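PDB 1Z05: transcriptional regulator, ROK family, which probably binds DNA to regulate transcription, perhaps of carbohydrate-metabolism genes, as a zinc-containing ROK-family homologue of E. coli Mlc. Local coordinates for residues 121-131 with 406-417; 169-180 with 208-217. All coordinates share one frame; numbering follows the deposited sequence. Where two conformers were deposited one is given.

Contact 1 of 2, residues 121-131 with 406-417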
loop_
_atom_site.group_PDB
_atom_site.type_symbol
_atom_site.label_atom_id
_atom_site.label_comp_id
_atom_site.label_asym_id
_atom_site.label_seq_id
_atom_site.Cartn_x
_atom_site.Cartn_y
_atom_site.Cartn_z
ATOM N N THR A 121 6.414 28.565 -5.880
ATOM C CA THR A 121 7.539 28.725 -4.958
ATOM C C THR A 121 8.756 27.974 -5.490
ATOM O O THR A 121 8.659 26.808 -5.864
ATOM C CB THR A 121 7.188 28.278 -3.522
ATOM O OG1 THR A 121 6.160 29.132 -3.004
ATOM C CG2 THR A 121 8.417 28.379 -2.603
ATOM N N ILE A 122 9.891 28.662 -5.560
ATOM C CA ILE A 122 11.134 28.021 -5.956
ATOM C C ILE A 122 12.108 28.210 -4.806
ATOM O O ILE A 122 12.331 29.332 -4.357
ATOM C CB ILE A 122 11.720 28.594 -7.289
ATOM C CG1 ILE A 122 10.701 28.448 -8.432
ATOM C CG2 ILE A 122 13.025 27.871 -7.648
ATOM C CD1 ILE A 122 11.064 29.201 -9.724
ATOM N N ALA A 123 12.649 27.107 -4.301
ATOM C CA ALA A 123 13.619 27.174 -3.222
ATOM C C ALA A 123 14.868 26.416 -3.625
ATOM O O ALA A 123 14.789 25.375 -4.277
ATOM C CB ALA A 123 13.041 26.602 -1.933
ATOM N N LEU A 124 16.019 26.954 -3.256
ATOM C CA LEU A 124 17.280 26.243 -3.402
ATOM C C LEU A 124 17.612 25.611 -2.056
ATOM O O LEU A 124 17.612 26.300 -1.028
ATOM C CB LEU A 124 18.387 27.207 -3.852
ATOM C CG LEU A 124 19.824 26.679 -3.959
ATOM C CD1 LEU A 124 19.987 25.720 -5.132
ATOM C CD2 LEU A 124 20.793 27.851 -4.080
ATOM N N HIS A 125 17.877 24.301 -2.070
ATOM C CA HIS A 125 18.227 23.552 -0.858
ATOM C C HIS A 125 19.636 22.993 -0.967
ATOM O O HIS A 125 20.107 22.701 -2.075
ATOM C CB HIS A 125 17.318 22.321 -0.711
ATOM C CG HIS A 125 15.913 22.604 -0.270
ATOM N ND1 HIS A 125 15.005 23.283 -1.050
ATOM C CD2 HIS A 125 15.236 22.211 0.835
ATOM C CE1 HIS A 125 13.845 23.346 -0.420
ATOM N NE2 HIS A 125 13.960 22.706 0.728
ATOM N N GLU A 126 20.319 22.841 0.165
ATOM C CA GLU A 126 21.525 22.018 0.195
ATOM C C GLU A 126 21.079 20.563 0.231
ATOM O O GLU A 126 19.996 20.253 0.739
ATOM C CB GLU A 126 22.469 22.365 1.365
ATOM C CG GLU A 126 21.880 22.265 2.776
ATOM C CD GLU A 126 22.043 20.887 3.435
ATOM O OE1 GLU A 126 23.037 20.166 3.154
ATOM O OE2 GLU A 126 21.174 20.539 4.262
ATOM N N LEU A 127 21.911 19.681 -0.319
ATOM C CA LEU A 127 21.570 18.264 -0.494
ATOM C C LEU A 127 21.006 17.559 0.757
ATOM O O LEU A 127 20.123 16.696 0.637
ATOM C CB LEU A 127 22.774 17.491 -1.062
ATOM C CG LEU A 127 22.437 16.184 -1.793
ATOM C CD1 LEU A 127 21.582 16.431 -3.042
ATOM C CD2 LEU A 127 23.708 15.414 -2.126
ATOM N N GLY A 128 21.516 17.919 1.935
ATOM C CA GLY A 128 20.989 17.433 3.214
ATOM C C GLY A 128 19.559 17.861 3.538
ATOM O O GLY A 128 18.944 17.318 4.464
ATOM N N GLY A 129 19.031 18.843 2.800
ATOM C CA GLY A 129 17.619 19.223 2.907
ATOM C C GLY A 129 17.313 20.658 3.323
ATOM O O GLY A 129 16.188 21.121 3.149
ATOM N N GLU A 130 18.303 21.363 3.872
ATOM C CA GLU A 130 18.098 22.722 4.388
ATOM C C GLU A 130 17.895 23.769 3.285
ATOM O O GLU A 130 18.567 23.731 2.257
ATOM C CB GLU A 130 19.265 23.125 5.298
ATOM C CG GLU A 130 18.942 24.288 6.240
ATOM C CD GLU A 130 19.503 24.111 7.643
ATOM O OE1 GLU A 130 20.107 23.049 7.934
ATOM O OE2 GLU A 130 19.333 25.042 8.467
ATOM N N VAL A 131 16.977 24.709 3.520
ATOM C CA VAL A 131 16.692 25.778 2.555
ATOM C C VAL A 131 17.783 26.850 2.590
ATOM O O VAL A 131 18.165 27.309 3.664
ATOM C CB VAL A 131 15.300 26.417 2.809
ATOM C CG1 VAL A 131 14.976 27.505 1.763
ATOM C CG2 VAL A 131 14.224 25.346 2.784
ATOM N N THR A 406 8.298 23.651 0.509
ATOM C CA THR A 406 9.216 22.900 -0.354
ATOM C C THR A 406 9.930 21.714 0.324
ATOM O O THR A 406 10.676 20.991 -0.336
ATOM C CB THR A 406 10.239 23.809 -1.088
ATOM O OG1 THR A 406 11.094 24.460 -0.138
ATOM C CG2 THR A 406 9.527 24.858 -1.952
ATOM N N MET A 407 9.693 21.517 1.623
ATOM C CA MET A 407 10.205 20.333 2.321
ATOM C C MET A 407 9.691 19.009 1.762
ATOM O O MET A 407 10.438 18.031 1.769
ATOM C CB MET A 407 9.975 20.392 3.840
ATOM C CG MET A 407 10.975 21.259 4.597
ATOM S SD MET A 407 12.713 21.117 4.086
ATOM C CE MET A 407 13.159 19.482 4.657
ATOM N N PRO A 408 8.409 18.950 1.317
ATOM C CA PRO A 408 7.965 17.764 0.592
ATOM C C PRO A 408 8.849 17.417 -0.610
ATOM O O PRO A 408 9.164 16.255 -0.809
ATOM C CB PRO A 408 6.543 18.138 0.138
ATOM C CG PRO A 408 6.069 19.089 1.174
ATOM C CD PRO A 408 7.295 19.905 1.523
ATOM N N GLY A 409 9.269 18.417 -1.391
ATOM C CA GLY A 409 10.158 18.154 -2.518
ATOM C C GLY A 409 11.524 17.673 -2.057
ATOM O O GLY A 409 12.139 16.811 -2.694
ATOM N N ALA A 410 11.988 18.226 -0.937
ATOM C CA ALA A 410 13.247 17.796 -0.320
ATOM C C ALA A 410 13.237 16.302 0.020
ATOM O O ALA A 410 14.232 15.610 -0.194
ATOM C CB ALA A 410 13.558 18.647 0.922
ATOM N N ALA A 411 12.097 15.818 0.517
ATOM C CA ALA A 411 11.895 14.408 0.840
ATOM C C ALA A 411 12.009 13.498 -0.378
ATOM O O ALA A 411 12.577 12.410 -0.294
ATOM C CB ALA A 411 10.550 14.219 1.513
ATOM N N LEU A 412 11.463 13.944 -1.510
ATOM C CA LEU A 412 11.555 13.202 -2.766
ATOM C C LEU A 412 13.018 13.006 -3.178
ATOM O O LEU A 412 13.391 11.946 -3.666
ATOM C CB LEU A 412 10.829 13.949 -3.900
ATOM C CG LEU A 412 9.314 14.138 -3.823
ATOM C CD1 LEU A 412 8.821 14.858 -5.066
ATOM C CD2 LEU A 412 8.602 12.788 -3.673
ATOM N N ILE A 413 13.813 14.055 -3.013
ATOM C CA ILE A 413 15.244 14.047 -3.361
ATOM C C ILE A 413 16.014 13.137 -2.397
ATOM O O ILE A 413 16.804 12.300 -2.829
ATOM C CB ILE A 413 15.843 15.490 -3.364
ATOM C CG1 ILE A 413 15.173 16.369 -4.441
ATOM C CG2 ILE A 413 17.380 15.486 -3.552
ATOM C CD1 ILE A 413 15.011 15.707 -5.801
ATOM N N LYS A 414 15.778 13.295 -1.098
ATOM C CA LYS A 414 16.425 12.413 -0.132
ATOM C C LYS A 414 16.119 10.933 -0.433
ATOM O O LYS A 414 17.041 10.116 -0.461
ATOM C CB LYS A 414 16.092 12.805 1.313
ATOM C CG LYS A 414 16.544 11.788 2.353
ATOM C CD LYS A 414 17.249 12.436 3.523
ATOM C CE LYS A 414 18.759 12.456 3.286
ATOM N NZ LYS A 414 19.483 13.401 4.179
ATOM N N GLN A 415 14.852 10.604 -0.686
ATOM C CA GLN A 415 14.476 9.219 -0.977
ATOM C C GLN A 415 15.050 8.710 -2.304
ATOM O O GLN A 415 15.357 7.520 -2.424
ATOM C CB GLN A 415 12.953 9.019 -0.902
ATOM C CG GLN A 415 12.493 7.550 -0.856
ATOM C CD GLN A 415 13.152 6.734 0.258
ATOM O OE1 GLN A 415 13.751 5.689 0.001
ATOM N NE2 GLN A 415 13.043 7.210 1.496
ATOM N N ALA A 416 15.219 9.603 -3.282
ATOM C CA ALA A 416 15.855 9.230 -4.566
ATOM C C ALA A 416 17.355 8.953 -4.421
ATOM O O ALA A 416 17.906 8.168 -5.184
ATOM C CB ALA A 416 15.629 10.298 -5.638
ATOM N N LEU A 417 18.001 9.606 -3.454
ATOM C CA LEU A 417 19.392 9.280 -3.083
ATOM C C LEU A 417 19.458 7.880 -2.440
ATOM O O LEU A 417 20.264 7.043 -2.837
ATOM C CB LEU A 417 19.972 10.336 -2.128
ATOM C CG LEU A 417 20.226 11.738 -2.711
ATOM C CD1 LEU A 417 20.495 12.752 -1.627
ATOM C CD2 LEU A 417 21.381 11.750 -3.719
HETATM O O HOH W 1 16.969 16.416 1.138
#
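Thr406 presses its whole side chain against strand 121-126, just ahead of helix 407-417. Its CG2 meets Thr121 CG2 at 3.7 Å, the two side chains crossing at a slant, while Thr406 OG1 lies 3.4 Å from Ala123 CB and at the edge of the His125 ring, near its plane. With chi1 at 64°, OG1 sits between the backbone N and carbonyl carbon of its own residue and is turned to the strand; CG2 is left to face Thr121. Met407 approaches the same ring edge-on: SD is 4.9 Å from the centroid of His125 and 88° off the ring normal, a sulfur-aromatic contact made possible by a side chain bent at chi2 and chi3. Phe110 stacks on the His125 ring. Beyond the strand, Leu127 and Leu417 reach tip to tip, Leu127 CG to Leu417 CD1 at 3.9 Å, and Leu127 CD1 touches Ile413 CG2 at 4.3 Å. A type I turn from Glu126 to Gly129, closed by Gly129 N on Glu126 O, sets Leu127 there and brings Gly129 within 5.6 Å of Ala410, CA to CA. One water donates to both Leu127 O (3.2 Å) and Ala410 O (3.1 Å). Methyl, leucine and sulfur-ring contacts thus carry much of the buried area, while the water satisfies two carbonyls that, both being acceptors, could not bond each other.

Contact 2 of 2, residues 169-180 with 208-217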
loop_
_atom_site.group_PDB
_atom_site.type_symbol
_atom_site.label_atom_id
_atom_site.label_comp_id
_atom_site.label_asym_id
_atom_site.label_seq_id
_atom_site.Cartn_x
_atom_site.Cartn_y
_atom_site.Cartn_z
ATOM N N VAL A 169 23.890 21.842 -8.689
ATOM C CA VAL A 169 22.459 21.524 -8.606
ATOM C C VAL A 169 22.225 20.154 -9.234
ATOM O O VAL A 169 22.493 19.951 -10.414
ATOM C CB VAL A 169 21.604 22.592 -9.319
ATOM C CG1 VAL A 169 20.109 22.362 -9.039
ATOM C CG2 VAL A 169 22.035 23.999 -8.885
ATOM N N THR A 170 21.727 19.213 -8.444
ATOM C CA THR A 170 21.673 17.817 -8.880
ATOM C C THR A 170 20.343 17.422 -9.497
ATOM O O THR A 170 20.264 16.444 -10.245
ATOM C CB THR A 170 21.885 16.885 -7.694
ATOM O OG1 THR A 170 20.851 17.126 -6.741
ATOM C CG2 THR A 170 23.237 17.137 -7.042
ATOM N N SER A 171 19.294 18.159 -9.158
ATOM C CA SER A 171 17.925 17.712 -9.420
ATOM C C SER A 171 16.913 18.801 -9.087
ATOM O O SER A 171 17.246 19.798 -8.438
ATOM C CB SER A 171 17.613 16.468 -8.570
ATOM O OG SER A 171 17.869 16.736 -7.200
ATOM N N ILE A 172 15.675 18.577 -9.520
ATOM C CA ILE A 172 14.551 19.452 -9.236
ATOM C C ILE A 172 13.387 18.599 -8.737
ATOM O O ILE A 172 13.036 17.591 -9.348
ATOM C CB ILE A 172 14.123 20.265 -10.493
ATOM C CG1 ILE A 172 15.216 21.274 -10.873
ATOM C CG2 ILE A 172 12.786 20.989 -10.257
ATOM C CD1 ILE A 172 15.079 21.906 -12.252
ATOM N N ALA A 173 12.817 18.999 -7.605
ATOM C CA ALA A 173 11.589 18.402 -7.106
ATOM C C ALA A 173 10.461 19.421 -7.210
ATOM O O ALA A 173 10.667 20.615 -6.982
ATOM C CB ALA A 173 11.784 17.924 -5.660
ATOM N N ILE A 174 9.276 18.954 -7.595
ATOM C CA ILE A 174 8.095 19.813 -7.650
ATOM C C ILE A 174 6.884 19.073 -7.086
ATOM O O ILE A 174 6.617 17.926 -7.455
ATOM C CB ILE A 174 7.851 20.425 -9.079
ATOM C CG1 ILE A 174 6.620 21.350 -9.099
ATOM C CG2 ILE A 174 7.786 19.353 -10.183
ATOM C CD1 ILE A 174 6.707 22.461 -10.170
ATOM N N THR A 175 6.192 19.727 -6.155
ATOM C CA THR A 175 5.014 19.151 -5.518
ATOM C C THR A 175 3.842 20.082 -5.762
ATOM O O THR A 175 4.027 21.285 -5.976
ATOM C CB THR A 175 5.228 18.913 -3.998
ATOM O OG1 THR A 175 5.629 20.145 -3.376
ATOM C CG2 THR A 175 6.320 17.863 -3.775
ATOM N N LEU A 176 2.639 19.515 -5.776
ATOM C CA LEU A 176 1.443 20.257 -6.138
ATOM C C LEU A 176 0.213 19.445 -5.750
ATOM O O LEU A 176 0.281 18.220 -5.677
ATOM C CB LEU A 176 1.414 20.536 -7.658
ATOM C CG LEU A 176 1.440 19.340 -8.624
ATOM C CD1 LEU A 176 0.737 19.696 -9.903
ATOM C CD2 LEU A 176 2.862 18.900 -8.927
ATOM N N PRO A 177 -0.916 20.123 -5.503
ATOM C CA PRO A 177 -2.175 19.383 -5.291
ATOM C C PRO A 177 -2.643 18.746 -6.609
ATOM O O PRO A 177 -2.193 19.159 -7.678
ATOM C CB PRO A 177 -3.152 20.477 -4.854
ATOM C CG PRO A 177 -2.596 21.749 -5.473
ATOM C CD PRO A 177 -1.098 21.585 -5.408
ATOM N N GLY A 178 -3.524 17.753 -6.536
ATOM C CA GLY A 178 -4.103 17.167 -7.745
ATOM C C GLY A 178 -3.689 15.738 -8.042
ATOM O O GLY A 178 -3.036 15.094 -7.229
ATOM N N LEU A 179 -4.083 15.240 -9.213
ATOM C CA LEU A 179 -3.739 13.874 -9.617
ATOM C C LEU A 179 -2.397 13.854 -10.336
ATOM O O LEU A 179 -2.220 14.507 -11.369
ATOM C CB LEU A 179 -4.839 13.255 -10.497
ATOM C CG LEU A 179 -6.274 13.182 -9.965
ATOM C CD1 LEU A 179 -7.196 12.492 -10.976
ATOM C CD2 LEU A 179 -6.363 12.488 -8.604
ATOM N N VAL A 180 -1.451 13.110 -9.780
ATOM C CA VAL A 180 -0.077 13.123 -10.267
ATOM C C VAL A 180 0.427 11.692 -10.445
ATOM O O VAL A 180 0.351 10.868 -9.521
ATOM C CB VAL A 180 0.859 13.933 -9.316
ATOM C CG1 VAL A 180 2.312 13.899 -9.782
ATOM C CG2 VAL A 180 0.362 15.381 -9.136
ATOM N N THR A 208 16.132 21.774 -18.698
ATOM C CA THR A 208 17.228 21.891 -17.726
ATOM C C THR A 208 18.312 20.806 -17.817
ATOM O O THR A 208 19.447 21.017 -17.373
ATOM C CB THR A 208 16.702 21.918 -16.260
ATOM O OG1 THR A 208 16.146 20.643 -15.918
ATOM C CG2 THR A 208 15.657 23.025 -16.051
ATOM N N GLY A 209 17.956 19.647 -18.371
ATOM C CA GLY A 209 18.844 18.484 -18.363
ATOM C C GLY A 209 18.934 17.774 -17.012
ATOM O O GLY A 209 19.623 16.765 -16.890
ATOM N N LEU A 210 18.227 18.287 -16.008
ATOM C CA LEU A 210 18.269 17.736 -14.644
ATOM C C LEU A 210 17.195 16.678 -14.404
ATOM O O LEU A 210 16.107 16.786 -14.965
ATOM C CB LEU A 210 18.098 18.858 -13.616
ATOM C CG LEU A 210 19.230 19.888 -13.464
ATOM C CD1 LEU A 210 18.790 21.071 -12.589
ATOM C CD2 LEU A 210 20.509 19.265 -12.928
ATOM N N PRO A 211 17.491 15.662 -13.563
ATOM C CA PRO A 211 16.402 14.772 -13.144
ATOM C C PRO A 211 15.330 15.536 -12.379
ATOM O O PRO A 211 15.641 16.409 -11.554
ATOM C CB PRO A 211 17.087 13.748 -12.222
ATOM C CG PRO A 211 18.416 14.328 -11.889
ATOM C CD PRO A 211 18.794 15.282 -12.976
ATOM N N VAL A 212 14.078 15.204 -12.671
ATOM C CA VAL A 212 12.926 15.888 -12.116
ATOM C C VAL A 212 12.044 14.857 -11.418
ATOM O O VAL A 212 11.770 13.782 -11.973
ATOM C CB VAL A 212 12.103 16.627 -13.213
ATOM C CG1 VAL A 212 11.002 17.471 -12.586
ATOM C CG2 VAL A 212 13.025 17.514 -14.067
ATOM N N PHE A 213 11.622 15.216 -10.211
ATOM C CA PHE A 213 10.771 14.408 -9.347
ATOM C C PHE A 213 9.502 15.195 -9.065
ATOM O O PHE A 213 9.545 16.259 -8.438
ATOM C CB PHE A 213 11.522 14.078 -8.043
ATOM C CG PHE A 213 12.795 13.319 -8.282
ATOM C CD1 PHE A 213 12.786 11.930 -8.327
ATOM C CD2 PHE A 213 13.984 13.990 -8.548
ATOM C CE1 PHE A 213 13.949 11.223 -8.598
ATOM C CE2 PHE A 213 15.147 13.287 -8.821
ATOM C CZ PHE A 213 15.131 11.906 -8.840
ATOM N N VAL A 214 8.376 14.662 -9.536
ATOM C CA VAL A 214 7.079 15.319 -9.441
ATOM C C VAL A 214 6.201 14.473 -8.536
ATOM O O VAL A 214 6.172 13.247 -8.681
ATOM C CB VAL A 214 6.399 15.418 -10.836
ATOM C CG1 VAL A 214 5.148 16.289 -10.769
ATOM C CG2 VAL A 214 7.378 15.981 -11.885
ATOM N N ALA A 215 5.502 15.101 -7.591
ATOM C CA ALA A 215 4.597 14.342 -6.720
ATOM C C ALA A 215 3.414 15.163 -6.226
ATOM O O ALA A 215 3.462 16.398 -6.184
ATOM C CB ALA A 215 5.372 13.719 -5.527
ATOM N N ASN A 216 2.345 14.466 -5.859
ATOM C CA ASN A 216 1.246 15.082 -5.143
ATOM C C ASN A 216 1.757 15.591 -3.790
ATOM O O ASN A 216 2.514 14.899 -3.106
ATOM C CB ASN A 216 0.102 14.083 -4.962
ATOM C CG ASN A 216 -0.962 14.578 -4.007
ATOM O OD1 ASN A 216 -0.874 14.354 -2.804
ATOM N ND2 ASN A 216 -1.988 15.235 -4.542
ATOM N N ASP A 217 1.332 16.796 -3.414
ATOM C CA ASP A 217 1.865 17.463 -2.233
ATOM C C ASP A 217 1.589 16.763 -0.912
ATOM O O ASP A 217 2.456 16.753 -0.041
ATOM C CB ASP A 217 1.478 18.955 -2.180
ATOM C CG ASP A 217 -0.041 19.195 -2.193
ATOM O OD1 ASP A 217 -0.838 18.232 -2.310
ATOM O OD2 ASP A 217 -0.434 20.380 -2.083
HETATM O O HOH W 2 -4.709 16.881 -4.203
#
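The Phe213 ring turns an edge to strand 169-176, with Ser171 CB 4.0 Å from Phe213 CE2 and Ile172 O also near the ring plane. Ile413 and Ala416 of helix 407-418 both lie over one face, toward its rim; Leu421 of helix 421-428 also touches the side chain. The second flat group is the Asn216 amide: CG anti to its own backbone N carries ND2 back to Gly178 O, a 2.9 Å hydrogen bond on a lone pair in the carbonyl plane, with that oxygen tilted 19° out of the amide plane; a water accepts from ND2 and Gly178 N. Asn216 OD1 meanwhile caps the following helix by accepting from Arg219 N. The Asp217 carboxylate lies across the Pro177 ring, OD2 3.6 Å from Pro177 CD, and OD2 is salt-bridged to Arg114. Between these ends the strands run parallel, 13° apart. Ile172, Ile174 and Leu176 each use N and O to bond the residues on either side of Val212, Val214 and Asn216; Asp217 N reaches Leu176 O from 55° above the carbonyl plane as the chain turns into the helix. On the face opposite Phe213, Ile174 CG2 and Val214 CG2 lie side by side at 3.8 Å, while Ile172 CD1 meets Leu210 CD1 at 3.8 Å. Joined through the short hairpin 179-181/186-189 and helix 200-208, these strands make a beta-alpha-beta crossover, consistent with the actin-like (ASKHA) fold of ROK proteins.

Overall arrangement
After the N-terminal helices and strand 108-116 the chain enters strand 119-126, whose partner in contact 1 arrives only after 274 residues. Before contact 2 this excursion includes strand 131-138 and helix 144-161. Contact 2 closes a much shorter loop of 27 residues, which takes in strand 186-189 and nearly all of helix 200-208; the loops therefore nest. Afterwards come, among other elements, the strands of the second sheet (237-242, 246-252, 255-256, 360-364, 395-398), before helix 407-418 returns to the first sheet, which both contacts share. It lies over the face bearing Ala173 and Phe213, with Gly409 O 3.2 Å from Ala173 CB and Ala416 CB 3.5 Å from Phe213 CE1, spanning from strand 119-126 to edge strand 212-216.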